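Conserved hypothetical protein TM0613 (Thermotoga maritima, PDB 1O3U) is of unknown function but belongs to the HEPN family, which shares a helical-bundle domain often linked to nucleotide or nucleic acid chemistry. Local coordinates at residues Ile124-Phe127 with Cys128-Leu131. Residues are numbered along the deposited sequence; the frame is centred on the assembly and turned at random.
Sequences IIRF and CEDL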
loop_
_atom_site.group_PDB
_atom_site.type_symbol
_atom_site.label_atom_id
_atom_site.label_comp_id
_atom_site.label_asym_id
_atom_site.label_seq_id
_atom_site.Cartn_x
_atom_site.Cartn_y
_atom_site.Cartn_z
ATOM N N ILE A 124 3.991 -0.780 15.782
ATOM C CA ILE A 124 3.773 0.599 15.424
ATOM C C ILE A 124 2.282 0.916 15.289
ATOM O O ILE A 124 1.802 1.982 15.797
ATOM C CB ILE A 124 4.586 0.952 14.155
ATOM C CG1 ILE A 124 6.084 1.000 14.496
ATOM C CG2 ILE A 124 4.144 2.298 13.575
ATOM C CD1 ILE A 124 7.033 1.082 13.277
ATOM N N ILE A 125 1.545 0.039 14.602
ATOM C CA ILE A 125 0.096 0.186 14.508
ATOM C C ILE A 125 -0.572 0.311 15.901
ATOM O O ILE A 125 -1.374 1.205 16.115
ATOM C CB ILE A 125 -0.521 -0.945 13.714
ATOM C CG1 ILE A 125 -0.129 -0.829 12.249
ATOM C CG2 ILE A 125 -2.054 -0.994 13.946
ATOM C CD1 ILE A 125 -0.464 -2.128 11.427
ATOM N N ARG A 126 -0.211 -0.561 16.837
ATOM C CA ARG A 126 -0.810 -0.587 18.167
ATOM C C ARG A 126 -0.395 0.657 18.982
ATOM O O ARG A 126 -1.207 1.235 19.690
ATOM C CB ARG A 126 -0.417 -1.873 18.876
ATOM C CG ARG A 126 -1.070 -3.120 18.244
ATOM C CD ARG A 126 -0.663 -4.422 18.899
ATOM N NE ARG A 126 -1.529 -5.517 18.490
ATOM C CZ ARG A 126 -1.323 -6.784 18.801
ATOM N NH1 ARG A 126 -0.290 -7.141 19.541
ATOM N NH2 ARG A 126 -2.170 -7.693 18.391
ATOM N N PHE A 127 0.831 1.117 18.803
ATOM C CA PHE A 127 1.271 2.389 19.412
ATOM C C PHE A 127 0.447 3.586 18.911
ATOM O O PHE A 127 -0.041 4.458 19.715
ATOM C CB PHE A 127 2.728 2.650 19.107
ATOM C CG PHE A 127 3.221 3.953 19.667
ATOM C CD1 PHE A 127 3.553 4.070 20.980
ATOM C CD2 PHE A 127 3.350 5.066 18.840
ATOM C CE1 PHE A 127 4.036 5.294 21.482
ATOM C CE2 PHE A 127 3.812 6.259 19.334
ATOM C CZ PHE A 127 4.150 6.373 20.649
ATOM N N CYS A 128 0.311 3.683 17.592
ATOM C CA CYS A 128 -0.524 4.701 16.979
ATOM C C CYS A 128 -1.991 4.595 17.426
ATOM O O CYS A 128 -2.622 5.631 17.708
ATOM C CB CYS A 128 -0.430 4.655 15.462
ATOM S SG CYS A 128 1.207 5.066 14.840
ATOM N N GLU A 129 -2.520 3.378 17.513
ATOM C CA GLU A 129 -3.884 3.160 18.076
ATOM C C GLU A 129 -3.989 3.728 19.496
ATOM O O GLU A 129 -4.932 4.458 19.823
ATOM C CB GLU A 129 -4.266 1.674 18.059
ATOM C CG GLU A 129 -4.657 1.167 16.705
ATOM C CD GLU A 129 -4.895 -0.312 16.621
ATOM O OE1 GLU A 129 -4.435 -1.045 17.533
ATOM O OE2 GLU A 129 -5.519 -0.740 15.613
ATOM N N ASP A 130 -3.006 3.421 20.330
ATOM C CA ASP A 130 -2.953 3.889 21.705
ATOM C C ASP A 130 -2.912 5.411 21.776
ATOM O O ASP A 130 -3.596 6.008 22.606
ATOM C CB ASP A 130 -1.754 3.289 22.443
ATOM C CG ASP A 130 -1.928 1.788 22.744
ATOM O OD1 ASP A 130 -2.986 1.198 22.370
ATOM O OD2 ASP A 130 -1.056 1.134 23.385
ATOM N N LEU A 131 -2.111 6.023 20.908
ATOM C CA LEU A 131 -2.058 7.472 20.775
ATOM C C LEU A 131 -3.422 8.073 20.337
ATOM O O LEU A 131 -3.940 9.007 20.994
ATOM C CB LEU A 131 -0.928 7.869 19.791
ATOM C CG LEU A 131 0.335 8.511 20.330
ATOM C CD1 LEU A 131 1.187 8.986 19.162
ATOM C CD2 LEU A 131 -0.018 9.726 21.311
#
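Phe127 and Leu131 run side by side along the last long helix of the HEPN helical bundle, a worked example of how residues four apart on an alpha-helix build a common ridge. With CG anti to the backbone N (chi1 178°), the Phe127 ring swings toward the C-terminal end of the helix, and its CE2 meets CD1 of Leu131 at 3.8 Å, the methyl approaching the ring obliquely. The same pair is joined in the backbone, where Leu131 N donates to Phe127 O. Ile76, Pro77 and Leu80 pack on Phe127, while Phe74 touches Leu131, so this ridge faces the shorter helix 78-88 and the loop before it.

One turn back, Ile124 and Cys128 form the buried counterpart, both resting on Val47 of helix 32-54. Ile124 CG2 lies 4.2 Å from Cys128 SG, and in the backbone Cys128 N donates to Ile124 O in a nearly straight bond (174°).

Toward helix 11-28 the character becomes mixed. Glu129, extended beyond CG, lies alongside Ile125 and points the same way, its OE2 3.9 Å from Ile125 CG2. The Arg126 side chain runs at an angle to that of Glu129, with the guanidinium well beyond the carboxylate, Arg126 NE 5.4 Å from Glu129 OE1. Glu129 OE1 instead sits beside the root of Arg126, 3.7 Å from its CA and 4.0 Å from its CG.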